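Long-range contacts in similarities with probable monooxygenase (Photorhabdus luminescens, PDB 4HB9), which binds flavin-adenine dinucleotide and probably works as a flavin-dependent monooxygenase of the aromatic ring hydroxylase kind: residues F179-M185 with L297-P303; T28-S34 with T125-T131; Q77-E83 with T208-P214. All coordinates share one frame; numbering follows the deposited sequence. Where two conformers were deposited one is given.

Interaction 1 (F179-M185 with L297-P303)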
loop_
_atom_site.group_PDB
_atom_site.type_symbol
_atom_site.label_atom_id
_atom_site.label_comp_id
_atom_site.label_asym_id
_atom_site.label_seq_id
_atom_site.Cartn_x
_atom_site.Cartn_y
_atom_site.Cartn_z
ATOM N N PHE A 179 -11.290 2.315 13.652
ATOM C CA PHE A 179 -11.958 1.309 14.477
ATOM C C PHE A 179 -11.540 -0.097 14.040
ATOM O O PHE A 179 -11.087 -0.291 12.919
ATOM C CB PHE A 179 -13.482 1.458 14.441
ATOM C CG PHE A 179 -14.090 1.260 13.078
ATOM C CD1 PHE A 179 -14.514 -0.009 12.658
ATOM C CD2 PHE A 179 -14.255 2.333 12.217
ATOM C CE1 PHE A 179 -15.071 -0.187 11.419
ATOM C CE2 PHE A 179 -14.814 2.150 10.967
ATOM C CZ PHE A 179 -15.215 0.888 10.565
ATOM N N ASP A 180 -11.698 -1.061 14.939
ATOM C CA ASP A 180 -11.405 -2.451 14.615
ATOM C C ASP A 180 -12.552 -3.051 13.814
ATOM O O ASP A 180 -13.725 -2.983 14.199
ATOM C CB ASP A 180 -11.183 -3.280 15.876
ATOM C CG ASP A 180 -9.917 -2.903 16.616
ATOM O OD1 ASP A 180 -8.894 -2.595 15.976
ATOM O OD2 ASP A 180 -9.945 -2.929 17.857
ATOM N N VAL A 181 -12.194 -3.705 12.726
ATOM C CA VAL A 181 -13.174 -4.309 11.828
ATOM C C VAL A 181 -13.747 -5.605 12.395
ATOM O O VAL A 181 -14.842 -5.987 12.053
ATOM C CB VAL A 181 -12.531 -4.558 10.460
ATOM C CG1 VAL A 181 -13.437 -5.368 9.546
ATOM C CG2 VAL A 181 -12.179 -3.232 9.826
ATOM N N GLY A 182 -13.008 -6.258 13.279
ATOM C CA GLY A 182 -13.388 -7.559 13.785
ATOM C C GLY A 182 -12.890 -8.680 12.896
ATOM O O GLY A 182 -13.254 -9.856 13.118
ATOM N N VAL A 183 -12.087 -8.330 11.888
ATOM C CA VAL A 183 -11.497 -9.309 10.961
ATOM C C VAL A 183 -9.972 -9.161 11.035
ATOM O O VAL A 183 -9.444 -8.033 11.126
ATOM C CB VAL A 183 -12.026 -9.114 9.528
ATOM C CG1 VAL A 183 -11.318 -10.011 8.530
ATOM C CG2 VAL A 183 -13.536 -9.369 9.489
ATOM N N SER A 184 -9.285 -10.304 11.017
ATOM C CA SER A 184 -7.822 -10.353 11.013
ATOM C C SER A 184 -7.339 -11.259 9.898
ATOM O O SER A 184 -8.120 -12.012 9.313
ATOM C CB SER A 184 -7.319 -10.866 12.338
ATOM O OG SER A 184 -7.706 -9.989 13.368
HETATM N N MSE A 185 -6.065 -11.159 9.549
HETATM C CA MSE A 185 -5.539 -11.987 8.463
HETATM C C MSE A 185 -4.132 -12.424 8.771
HETATM O O MSE A 185 -3.430 -11.810 9.594
HETATM C CB MSE A 185 -5.610 -11.248 7.125
HETATM C CG MSE A 185 -4.749 -10.012 7.009
HETATM SE SE MSE A 185 -4.983 -9.139 5.224
HETATM C CE MSE A 185 -6.844 -9.395 4.815
ATOM N N LEU A 297 -2.094 -9.625 10.822
ATOM C CA LEU A 297 -2.591 -8.246 10.785
ATOM C C LEU A 297 -4.024 -8.180 11.275
ATOM O O LEU A 297 -4.864 -8.975 10.847
ATOM C CB LEU A 297 -2.597 -7.701 9.355
ATOM C CG LEU A 297 -1.305 -7.478 8.584
ATOM C CD1 LEU A 297 -1.678 -6.940 7.209
ATOM C CD2 LEU A 297 -0.401 -6.492 9.326
ATOM N N HIS A 298 -4.306 -7.223 12.144
ATOM C CA HIS A 298 -5.683 -6.934 12.560
ATOM C C HIS A 298 -6.211 -5.812 11.675
ATOM O O HIS A 298 -5.548 -4.794 11.508
ATOM C CB HIS A 298 -5.736 -6.526 14.044
ATOM C CG HIS A 298 -5.338 -7.619 14.976
ATOM N ND1 HIS A 298 -5.936 -8.859 14.964
ATOM C CD2 HIS A 298 -4.392 -7.663 15.948
ATOM C CE1 HIS A 298 -5.376 -9.619 15.886
ATOM N NE2 HIS A 298 -4.444 -8.913 16.502
ATOM N N LEU A 299 -7.375 -6.004 11.055
ATOM C CA LEU A 299 -7.866 -5.013 10.121
ATOM C C LEU A 299 -8.554 -3.904 10.877
ATOM O O LEU A 299 -9.386 -4.159 11.757
ATOM C CB LEU A 299 -8.823 -5.597 9.091
ATOM C CG LEU A 299 -8.254 -6.737 8.243
ATOM C CD1 LEU A 299 -9.262 -7.070 7.156
ATOM C CD2 LEU A 299 -6.906 -6.385 7.628
ATOM N N ARG A 300 -8.171 -2.683 10.531
ATOM C CA ARG A 300 -8.763 -1.481 11.080
ATOM C C ARG A 300 -9.305 -0.652 9.928
ATOM O O ARG A 300 -8.868 -0.807 8.778
ATOM C CB ARG A 300 -7.739 -0.734 11.933
ATOM C CG ARG A 300 -7.367 -1.547 13.164
ATOM C CD ARG A 300 -6.326 -0.894 14.048
ATOM N NE ARG A 300 -5.884 -1.800 15.120
ATOM C CZ ARG A 300 -4.850 -2.647 15.058
ATOM N NH1 ARG A 300 -4.091 -2.745 13.966
ATOM N NH2 ARG A 300 -4.566 -3.410 16.113
ATOM N N SER A 301 -10.318 0.159 10.205
ATOM C CA SER A 301 -10.907 0.993 9.160
ATOM C C SER A 301 -11.234 2.345 9.774
ATOM O O SER A 301 -10.870 2.602 10.912
ATOM C CB SER A 301 -12.151 0.318 8.581
ATOM O OG SER A 301 -12.660 0.986 7.446
HETATM N N MSE A 302 -11.932 3.197 9.038
HETATM C CA MSE A 302 -12.267 4.516 9.573
HETATM C C MSE A 302 -13.642 4.890 9.142
HETATM O O MSE A 302 -14.164 4.379 8.149
HETATM C CB MSE A 302 -11.255 5.578 9.157
HETATM C CG MSE A 302 -11.286 5.841 7.660
HETATM SE SE MSE A 302 -9.969 7.245 7.281
HETATM C CE MSE A 302 -8.675 5.973 6.540
ATOM N N PRO A 303 -14.272 5.773 9.916
ATOM C CA PRO A 303 -15.589 6.149 9.456
ATOM C C PRO A 303 -15.520 7.022 8.196
ATOM O O PRO A 303 -14.446 7.415 7.743
ATOM C CB PRO A 303 -16.204 6.882 10.648
ATOM C CG PRO A 303 -15.085 7.218 11.565
ATOM C CD PRO A 303 -13.883 6.406 11.190
HETATM O O HOH W 1 -8.564 -4.808 14.341
#
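An antiparallel pairing broken by a beta bulge joins F179-M185 to L297-P303 at the edge of the large mixed sheet, where strand 295-301 is outermost. F179 and S301 form a hydrogen-bonded pair, as do M185 and L297; between the pair D180 with R300 and the pair S184 with H298, both non-hydrogen-bonded, the register slips by two residues. L299 spans the slip, its O taking V181 N at 3.0 Å and its N giving to V183 O at 2.9 Å. S184 OG meets H298 ND1 at the imidazole edge, 2.6 Å away, and also bonds T252. D180 lies alongside R300, OD1 to NE 3.2 Å. On the other face F179 CG sits between its backbone N and carbonyl carbon (chi1 63°), which lays the ring against S301 CB, off-centre and 4.2 Å from the ring centroid. L299 CD1 packs on V183 CG1 at 3.8 Å; helix 355-386 packs on V181, V183, L299 and S301, and strand 240-251 on M185. One carboxylate oxygen on one guanidinium nitrogen, with the planes 59° apart, makes a single-point salt bridge; OD1 is shared with a water that also donates to L299 O and probably helps fix the carboxylate's rotation.

Interaction 2 (T28-S34 with T125-T131); sequences TIYERNS and TIQWNKT. With FAD (flavin-adenine dinucleotide), chain B.
E31 and W128 cross obliquely, the carboxylate and indole planes 52° apart, with E31 CG 3.7 Å from W128 CE3. The glutamate CG stands opposite the backbone N (chi1 167°) and the chain then folds at chi2, which carries the carboxylate off the indole to the FAD ribose: OE1 accepts from O3B and OE2 from O2B, both at 2.6 Å. OE2 also takes N33 N on its anti side, and OE1 receives A9 N from the glycine-rich turn. This is the acidic residue at the end of the second strand of a Rossmann-type fold, where it grips the ribose diol. I126 CG2 sits over the centre of one face of the W128 ring, while N33 O reaches the ring edge in its plane, 3.4 Å from CE3. I29 and I126 lie side by side, and on the opposite face of the sheet Y30 runs alongside Q127 and meets K130 CG at its ring edge. The backbones pair in parallel, I29 with I126 and Y30 with Q127, Q127 N reaching I29 O at 2.7 Å. K130 N bonds E31 O, and S34 OG gives to a lone pair of N129 OD1 at 2.8 Å. R32 extends along the cofactor, one guanidinium face over adenine C8A, and NE bonds O2B at 3.0 Å. Ribose O2B therefore donates to E31 and accepts from R32, which fixes its hydroxyl direction; the nearby arginine would probably help stabilise a charged carboxylate.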
loop_
_atom_site.group_PDB
_atom_site.type_symbol
_atom_site.label_atom_id
_atom_site.label_comp_id
_atom_site.label_asym_id
_atom_site.label_seq_id
_atom_site.Cartn_x
_atom_site.Cartn_y
_atom_site.Cartn_z
ATOM N N THR A 28 10.359 19.517 -1.983
ATOM C CA THR A 28 11.278 18.768 -1.158
ATOM C C THR A 28 10.509 17.674 -0.412
ATOM O O THR A 28 9.362 17.886 0.022
ATOM C CB THR A 28 11.964 19.702 -0.125
ATOM O OG1 THR A 28 12.603 20.788 -0.805
ATOM C CG2 THR A 28 12.978 18.960 0.679
ATOM N N ILE A 29 11.141 16.507 -0.275
ATOM C CA ILE A 29 10.593 15.430 0.519
ATOM C C ILE A 29 11.456 15.198 1.724
ATOM O O ILE A 29 12.667 15.109 1.606
ATOM C CB ILE A 29 10.550 14.080 -0.256
ATOM C CG1 ILE A 29 9.650 14.171 -1.491
ATOM C CG2 ILE A 29 10.072 12.973 0.668
ATOM C CD1 ILE A 29 9.797 12.971 -2.408
ATOM N N TYR A 30 10.829 15.047 2.879
ATOM C CA TYR A 30 11.524 14.715 4.118
ATOM C C TYR A 30 11.110 13.306 4.539
ATOM O O TYR A 30 9.940 13.031 4.765
ATOM C CB TYR A 30 11.216 15.743 5.220
ATOM C CG TYR A 30 11.425 17.159 4.730
ATOM C CD1 TYR A 30 12.688 17.768 4.788
ATOM C CD2 TYR A 30 10.382 17.869 4.160
ATOM C CE1 TYR A 30 12.876 19.063 4.311
ATOM C CE2 TYR A 30 10.569 19.149 3.684
ATOM C CZ TYR A 30 11.804 19.738 3.772
ATOM O OH TYR A 30 11.951 21.020 3.286
ATOM N N GLU A 31 12.096 12.426 4.613
ATOM C CA GLU A 31 11.886 10.994 4.870
ATOM C C GLU A 31 12.625 10.561 6.113
ATOM O O GLU A 31 13.804 10.875 6.282
ATOM C CB GLU A 31 12.360 10.169 3.655
ATOM C CG GLU A 31 12.488 8.671 3.910
ATOM C CD GLU A 31 11.175 8.022 4.354
ATOM O OE1 GLU A 31 10.139 8.292 3.722
ATOM O OE2 GLU A 31 11.195 7.231 5.322
ATOM N N ARG A 32 11.936 9.817 6.983
ATOM C CA ARG A 32 12.524 9.400 8.260
ATOM C C ARG A 32 13.646 8.374 8.098
ATOM O O ARG A 32 14.581 8.382 8.863
ATOM C CB ARG A 32 11.473 8.863 9.222
ATOM C CG ARG A 32 10.828 7.560 8.784
ATOM C CD ARG A 32 9.854 7.026 9.810
ATOM N NE ARG A 32 9.156 5.873 9.247
ATOM C CZ ARG A 32 8.203 5.198 9.870
ATOM N NH1 ARG A 32 7.834 5.538 11.103
ATOM N NH2 ARG A 32 7.634 4.171 9.257
ATOM N N ASN A 33 13.549 7.490 7.112
ATOM C CA ASN A 33 14.574 6.470 6.923
ATOM C C ASN A 33 15.831 6.996 6.265
ATOM O O ASN A 33 15.859 8.102 5.680
ATOM C CB ASN A 33 14.005 5.302 6.120
ATOM C CG ASN A 33 12.853 4.596 6.835
ATOM O OD1 ASN A 33 11.894 4.158 6.197
ATOM N ND2 ASN A 33 12.930 4.496 8.151
ATOM N N SER A 34 16.889 6.194 6.361
ATOM C CA SER A 34 18.128 6.434 5.617
ATOM C C SER A 34 17.967 6.056 4.163
ATOM O O SER A 34 17.043 5.329 3.822
ATOM C CB SER A 34 19.255 5.618 6.250
ATOM O OG SER A 34 19.339 5.962 7.619
ATOM N N THR A 125 16.164 15.630 -4.176
ATOM C CA THR A 125 14.853 16.093 -3.695
ATOM C C THR A 125 14.546 15.514 -2.312
ATOM O O THR A 125 13.910 16.176 -1.477
ATOM C CB THR A 125 13.733 15.648 -4.655
ATOM O OG1 THR A 125 13.944 16.244 -5.930
ATOM C CG2 THR A 125 12.332 16.037 -4.158
ATOM N N ILE A 126 14.942 14.256 -2.096
ATOM C CA ILE A 126 14.641 13.558 -0.850
ATOM C C ILE A 126 15.695 13.884 0.171
ATOM O O ILE A 126 16.882 13.688 -0.075
ATOM C CB ILE A 126 14.594 12.040 -1.019
ATOM C CG1 ILE A 126 13.521 11.672 -2.031
ATOM C CG2 ILE A 126 14.303 11.376 0.317
ATOM C CD1 ILE A 126 13.628 10.251 -2.519
ATOM N N GLN A 127 15.244 14.398 1.309
ATOM C CA GLN A 127 16.097 14.661 2.459
ATOM C C GLN A 127 15.900 13.509 3.428
ATOM O O GLN A 127 14.849 13.389 4.082
ATOM C CB GLN A 127 15.687 15.975 3.117
ATOM C CG GLN A 127 15.361 17.088 2.132
ATOM C CD GLN A 127 16.484 17.383 1.159
ATOM O OE1 GLN A 127 16.256 17.582 -0.067
ATOM N NE2 GLN A 127 17.703 17.454 1.685
ATOM N N TRP A 128 16.921 12.666 3.520
ATOM C CA TRP A 128 16.868 11.455 4.313
ATOM C C TRP A 128 17.118 11.781 5.770
ATOM O O TRP A 128 17.646 12.844 6.078
ATOM C CB TRP A 128 17.917 10.456 3.809
ATOM C CG TRP A 128 17.769 10.114 2.350
ATOM C CD1 TRP A 128 18.468 10.646 1.313
ATOM C CD2 TRP A 128 16.848 9.177 1.781
ATOM N NE1 TRP A 128 18.045 10.095 0.126
ATOM C CE2 TRP A 128 17.060 9.178 0.388
ATOM C CE3 TRP A 128 15.857 8.348 2.313
ATOM C CZ2 TRP A 128 16.311 8.375 -0.494
ATOM C CZ3 TRP A 128 15.117 7.516 1.424
ATOM C CH2 TRP A 128 15.355 7.553 0.045
ATOM N N ASN A 129 16.713 10.868 6.658
ATOM C CA ASN A 129 16.924 10.986 8.100
ATOM C C ASN A 129 16.263 12.212 8.717
ATOM O O ASN A 129 16.802 12.839 9.619
ATOM C CB ASN A 129 18.414 10.973 8.428
ATOM C CG ASN A 129 19.125 9.784 7.813
ATOM O OD1 ASN A 129 18.948 8.649 8.261
ATOM N ND2 ASN A 129 19.919 10.033 6.778
ATOM N N LYS A 130 15.087 12.535 8.209
ATOM C CA LYS A 130 14.329 13.676 8.629
ATOM C C LYS A 130 12.983 13.164 9.113
ATOM O O LYS A 130 12.077 12.894 8.309
ATOM C CB LYS A 130 14.170 14.640 7.454
ATOM C CG LYS A 130 15.474 15.306 7.045
ATOM C CD LYS A 130 15.679 16.554 7.896
ATOM C CE LYS A 130 17.088 17.086 7.875
ATOM N NZ LYS A 130 17.068 18.459 8.471
ATOM N N THR A 131 12.857 13.020 10.430
ATOM C CA THR A 131 11.625 12.529 11.035
ATOM C C THR A 131 10.759 13.707 11.452
ATOM O O THR A 131 11.088 14.416 12.401
ATOM C CB THR A 131 11.935 11.648 12.274
ATOM O OG1 THR A 131 12.647 10.490 11.850
ATOM C CG2 THR A 131 10.677 11.197 12.989
HETATM P PA FAD B . 4.060 4.533 2.415
HETATM O O1A FAD B . 4.354 4.004 1.036
HETATM O O2A FAD B . 3.946 3.705 3.649
HETATM O O5B FAD B . 5.085 5.727 2.708
HETATM C C5B FAD B . 5.092 6.435 3.934
HETATM C C4B FAD B . 6.483 7.029 4.038
HETATM O O4B FAD B . 6.490 8.004 5.096
HETATM C C3B FAD B . 7.575 5.987 4.351
HETATM O O3B FAD B . 8.723 6.162 3.518
HETATM C C2B FAD B . 7.880 6.273 5.807
HETATM O O2B FAD B . 9.190 5.943 6.230
HETATM C C1B FAD B . 7.652 7.791 5.866
HETATM N N9A FAD B . 7.386 8.350 7.193
HETATM C C8A FAD B . 6.523 7.883 8.133
HETATM N N7A FAD B . 6.488 8.709 9.218
HETATM C C5A FAD B . 7.354 9.711 8.954
HETATM C C6A FAD B . 7.799 10.906 9.697
HETATM N N6A FAD B . 7.278 11.100 10.931
HETATM N N1A FAD B . 8.718 11.711 9.127
HETATM C C2A FAD B . 9.193 11.469 7.884
HETATM N N3A FAD B . 8.836 10.403 7.141
HETATM C C4A FAD B . 7.923 9.499 7.627
HETATM N N1 FAD B . -1.409 -1.643 -2.540
HETATM C C2 FAD B . -1.892 -1.820 -3.791
HETATM O O2 FAD B . -2.472 -0.868 -4.419
HETATM N N3 FAD B . -1.757 -3.011 -4.404
HETATM C C4 FAD B . -1.214 -4.097 -3.846
HETATM O O4 FAD B . -1.138 -5.176 -4.491
HETATM C C4X FAD B . -0.707 -3.996 -2.474
HETATM N N5 FAD B . -0.123 -5.047 -1.831
HETATM C C5X FAD B . 0.319 -4.896 -0.562
HETATM C C6 FAD B . 0.894 -5.964 0.117
HETATM C C7 FAD B . 1.365 -5.829 1.425
HETATM C C7M FAD B . 1.993 -6.995 2.165
HETATM C C8 FAD B . 1.242 -4.531 2.111
HETATM C C8M FAD B . 1.754 -4.349 3.523
HETATM C C9 FAD B . 0.668 -3.458 1.437
HETATM C C9A FAD B . 0.199 -3.575 0.129
HETATM N N10 FAD B . -0.385 -2.481 -0.548
HETATM C C10 FAD B . -0.855 -2.660 -1.844
HETATM C "C1'" FAD B . -0.579 -1.165 0.094
HETATM C "C2'" FAD B . 0.541 -0.174 -0.217
HETATM O "O2'" FAD B . 1.814 -0.752 0.017
HETATM C "C3'" FAD B . 0.373 1.057 0.671
HETATM O "O3'" FAD B . -1.008 1.416 0.696
HETATM C "C4'" FAD B . 1.178 2.226 0.121
HETATM O "O4'" FAD B . 2.528 2.035 0.500
HETATM C "C5'" FAD B . 0.705 3.559 0.660
HETATM O "O5'" FAD B . 1.524 4.555 0.084
HETATM P P FAD B . 1.902 5.827 0.994
HETATM O O1P FAD B . 2.849 6.629 0.133
HETATM O O2P FAD B . 0.633 6.443 1.521
HETATM O O3P FAD B . 2.655 5.304 2.311
HETATM O O HOH W 2 15.030 10.171 10.983
#

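Interaction 3 (Q77-E83 with T208-P214)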
loop_
_atom_site.group_PDB
_atom_site.type_symbol
_atom_site.label_atom_id
_atom_site.label_comp_id
_atom_site.label_asym_id
_atom_site.label_seq_id
_atom_site.Cartn_x
_atom_site.Cartn_y
_atom_site.Cartn_z
ATOM N N GLN A 77 -10.229 -13.283 -14.342
ATOM C CA GLN A 77 -10.967 -14.561 -14.255
ATOM C C GLN A 77 -10.921 -15.191 -12.853
ATOM O O GLN A 77 -10.944 -16.416 -12.729
ATOM C CB GLN A 77 -10.471 -15.592 -15.286
ATOM C CG GLN A 77 -10.381 -15.098 -16.720
ATOM C CD GLN A 77 -9.992 -16.212 -17.688
ATOM O OE1 GLN A 77 -9.048 -16.968 -17.441
ATOM N NE2 GLN A 77 -10.722 -16.318 -18.797
ATOM N N SER A 78 -10.881 -14.362 -11.806
ATOM C CA SER A 78 -10.787 -14.851 -10.425
ATOM C C SER A 78 -11.719 -16.039 -10.156
ATOM O O SER A 78 -12.920 -15.956 -10.403
ATOM C CB SER A 78 -11.100 -13.726 -9.446
ATOM O OG SER A 78 -11.078 -14.204 -8.108
ATOM N N ARG A 79 -11.153 -17.131 -9.649
ATOM C CA ARG A 79 -11.870 -18.385 -9.454
ATOM C C ARG A 79 -12.260 -18.595 -7.992
ATOM O O ARG A 79 -11.591 -18.102 -7.072
ATOM C CB ARG A 79 -10.998 -19.545 -9.928
ATOM C CG ARG A 79 -10.839 -19.576 -11.445
ATOM C CD ARG A 79 -9.837 -20.610 -11.921
ATOM N NE ARG A 79 -8.527 -20.386 -11.315
ATOM C CZ ARG A 79 -7.360 -20.443 -11.956
ATOM N NH1 ARG A 79 -7.291 -20.714 -13.258
ATOM N NH2 ARG A 79 -6.238 -20.206 -11.281
ATOM N N PHE A 80 -13.348 -19.323 -7.784
ATOM C CA PHE A 80 -13.862 -19.564 -6.449
ATOM C C PHE A 80 -14.028 -21.055 -6.261
ATOM O O PHE A 80 -14.629 -21.733 -7.108
ATOM C CB PHE A 80 -15.187 -18.827 -6.232
ATOM C CG PHE A 80 -15.036 -17.329 -6.164
ATOM C CD1 PHE A 80 -15.014 -16.671 -4.945
ATOM C CD2 PHE A 80 -14.891 -16.583 -7.325
ATOM C CE1 PHE A 80 -14.860 -15.289 -4.883
ATOM C CE2 PHE A 80 -14.723 -15.208 -7.276
ATOM C CZ PHE A 80 -14.713 -14.557 -6.054
ATOM N N TYR A 81 -13.471 -21.577 -5.169
ATOM C CA TYR A 81 -13.589 -22.996 -4.855
ATOM C C TYR A 81 -14.097 -23.162 -3.456
ATOM O O TYR A 81 -13.918 -22.280 -2.622
ATOM C CB TYR A 81 -12.227 -23.685 -4.924
ATOM C CG TYR A 81 -11.539 -23.655 -6.253
ATOM C CD1 TYR A 81 -11.614 -24.740 -7.127
ATOM C CD2 TYR A 81 -10.786 -22.559 -6.633
ATOM C CE1 TYR A 81 -10.967 -24.717 -8.350
ATOM C CE2 TYR A 81 -10.143 -22.517 -7.852
ATOM C CZ TYR A 81 -10.236 -23.599 -8.703
ATOM O OH TYR A 81 -9.576 -23.541 -9.906
ATOM N N ASN A 82 -14.670 -24.321 -3.162
ATOM C CA ASN A 82 -14.845 -24.697 -1.777
ATOM C C ASN A 82 -13.533 -25.250 -1.244
ATOM O O ASN A 82 -12.498 -25.162 -1.904
ATOM C CB ASN A 82 -16.028 -25.653 -1.573
ATOM C CG ASN A 82 -15.750 -27.074 -2.043
ATOM O OD1 ASN A 82 -14.686 -27.401 -2.605
ATOM N ND2 ASN A 82 -16.744 -27.942 -1.825
ATOM N N GLU A 83 -13.547 -25.773 -0.040
ATOM C CA GLU A 83 -12.300 -26.213 0.569
ATOM C C GLU A 83 -11.912 -27.652 0.166
ATOM O O GLU A 83 -10.929 -28.187 0.654
ATOM C CB GLU A 83 -12.379 -26.057 2.077
ATOM C CG GLU A 83 -13.121 -27.151 2.831
ATOM C CD GLU A 83 -14.639 -27.115 2.698
ATOM O OE1 GLU A 83 -15.223 -26.401 1.845
ATOM O OE2 GLU A 83 -15.265 -27.864 3.459
ATOM N N THR A 208 -4.044 -16.420 -12.350
ATOM C CA THR A 208 -5.411 -16.076 -11.982
ATOM C C THR A 208 -5.584 -16.297 -10.482
ATOM O O THR A 208 -5.244 -17.370 -9.976
ATOM C CB THR A 208 -6.451 -16.894 -12.780
ATOM O OG1 THR A 208 -6.352 -16.550 -14.165
ATOM C CG2 THR A 208 -7.869 -16.579 -12.322
ATOM N N PRO A 209 -6.106 -15.287 -9.769
ATOM C CA PRO A 209 -6.315 -15.464 -8.324
ATOM C C PRO A 209 -7.427 -16.465 -7.983
ATOM O O PRO A 209 -8.387 -16.648 -8.754
ATOM C CB PRO A 209 -6.677 -14.059 -7.828
ATOM C CG PRO A 209 -7.109 -13.292 -9.029
ATOM C CD PRO A 209 -6.427 -13.918 -10.219
ATOM N N ASN A 210 -7.273 -17.112 -6.831
ATOM C CA ASN A 210 -8.222 -18.107 -6.356
ATOM C C ASN A 210 -8.705 -17.730 -4.975
ATOM O O ASN A 210 -7.929 -17.237 -4.149
ATOM C CB ASN A 210 -7.586 -19.494 -6.276
ATOM C CG ASN A 210 -6.915 -19.921 -7.577
ATOM O OD1 ASN A 210 -7.570 -20.155 -8.567
ATOM N ND2 ASN A 210 -5.605 -19.999 -7.569
ATOM N N SER A 211 -9.983 -17.988 -4.725
ATOM C CA SER A 211 -10.551 -17.878 -3.396
ATOM C C SER A 211 -11.097 -19.205 -2.920
ATOM O O SER A 211 -11.819 -19.861 -3.659
ATOM C CB SER A 211 -11.661 -16.848 -3.418
ATOM O OG SER A 211 -11.101 -15.559 -3.275
ATOM N N ILE A 212 -10.748 -19.593 -1.693
ATOM C CA ILE A 212 -11.241 -20.797 -1.098
ATOM C C ILE A 212 -12.303 -20.394 -0.118
ATOM O O ILE A 212 -12.032 -19.636 0.830
ATOM C CB ILE A 212 -10.149 -21.570 -0.357
ATOM C CG1 ILE A 212 -8.929 -21.805 -1.259
ATOM C CG2 ILE A 212 -10.706 -22.854 0.222
ATOM C CD1 ILE A 212 -9.191 -22.397 -2.620
ATOM N N VAL A 213 -13.508 -20.906 -0.348
ATOM C CA VAL A 213 -14.667 -20.571 0.471
ATOM C C VAL A 213 -15.126 -21.791 1.241
ATOM O O VAL A 213 -15.847 -22.633 0.691
ATOM C CB VAL A 213 -15.844 -20.047 -0.371
ATOM C CG1 VAL A 213 -16.937 -19.503 0.547
ATOM C CG2 VAL A 213 -15.384 -18.956 -1.315
ATOM N N PRO A 214 -14.722 -21.906 2.511
ATOM C CA PRO A 214 -15.107 -23.075 3.298
ATOM C C PRO A 214 -16.472 -22.940 3.963
ATOM O O PRO A 214 -17.136 -21.910 3.818
ATOM C CB PRO A 214 -14.016 -23.127 4.357
ATOM C CG PRO A 214 -13.722 -21.683 4.600
ATOM C CD PRO A 214 -13.878 -20.988 3.287
#
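T208 meets R79 and Q77 first. Its CB lies over one face of the R79 guanidinium, toward the rim and 3.6 Å from NH2, the two side chains crossing at about a right angle. Its methyl CG2 rests 3.1 Å from Q77 O, while OG1 bonds G76 O. P209 follows, its O accepting R79 N at 2.9 Å and its ring carbon CG touching S78 CB. N210 lies beside R79, with amide and guanidinium planes only 9° apart. A bend at chi3 (-57°) brings the arginine side-on to the amide, and both NE, at 2.9 Å, and NH2, at 3.0 Å, give to N210 OD1. The grip is two bonds on one oxygen, and it is flat; NH1 turns to a salt bridge with D206, and N210 ND2 is held by N203 O. This parallel pair, 79-81 beside 210-212, brings 79-81, with 87-89 outside it, onto the mixed sheet carried by 218-228, away from the flavin: the P209 side chain is about 11 Å from FAD. S211 lies on the opposite face from N210, its CB 3.7 Å from F80 CD1, and its backbone O takes Y81 N in a nearly linear bond. I212 returns to the N210 face, where CD1 packs on Y81 CB and CG2 reaches E83 CA; E83 N is buried here with no partner in the model. V213 N bonds Y81 O, and V213 CG2 approaches the edge of the F80 ring. P214 ends the segment with CB against E83 CB.

Overall arrangement
Starting from the N terminus, the chain lays down 28-34 beside the first strand of the parallel sheet, then passes 77-83 before 125-131 returns to close interaction 2 at the edge of that sheet. Residues 179-185 open interaction 1, and 208-214 next closes interaction 3 by meeting 77-83. The loop of interaction 1 closes last, at 297-303. Interaction 3 therefore crosses both others, while interactions 2 and 1 follow in series. Interactions 1 and 3 lie toward opposite ends of one mixed sheet, interaction 3 one strand in from its edge; interaction 2 adds the edge strand to the parallel sheet that carries the FAD ribose and adenine contacts. No two of them touch.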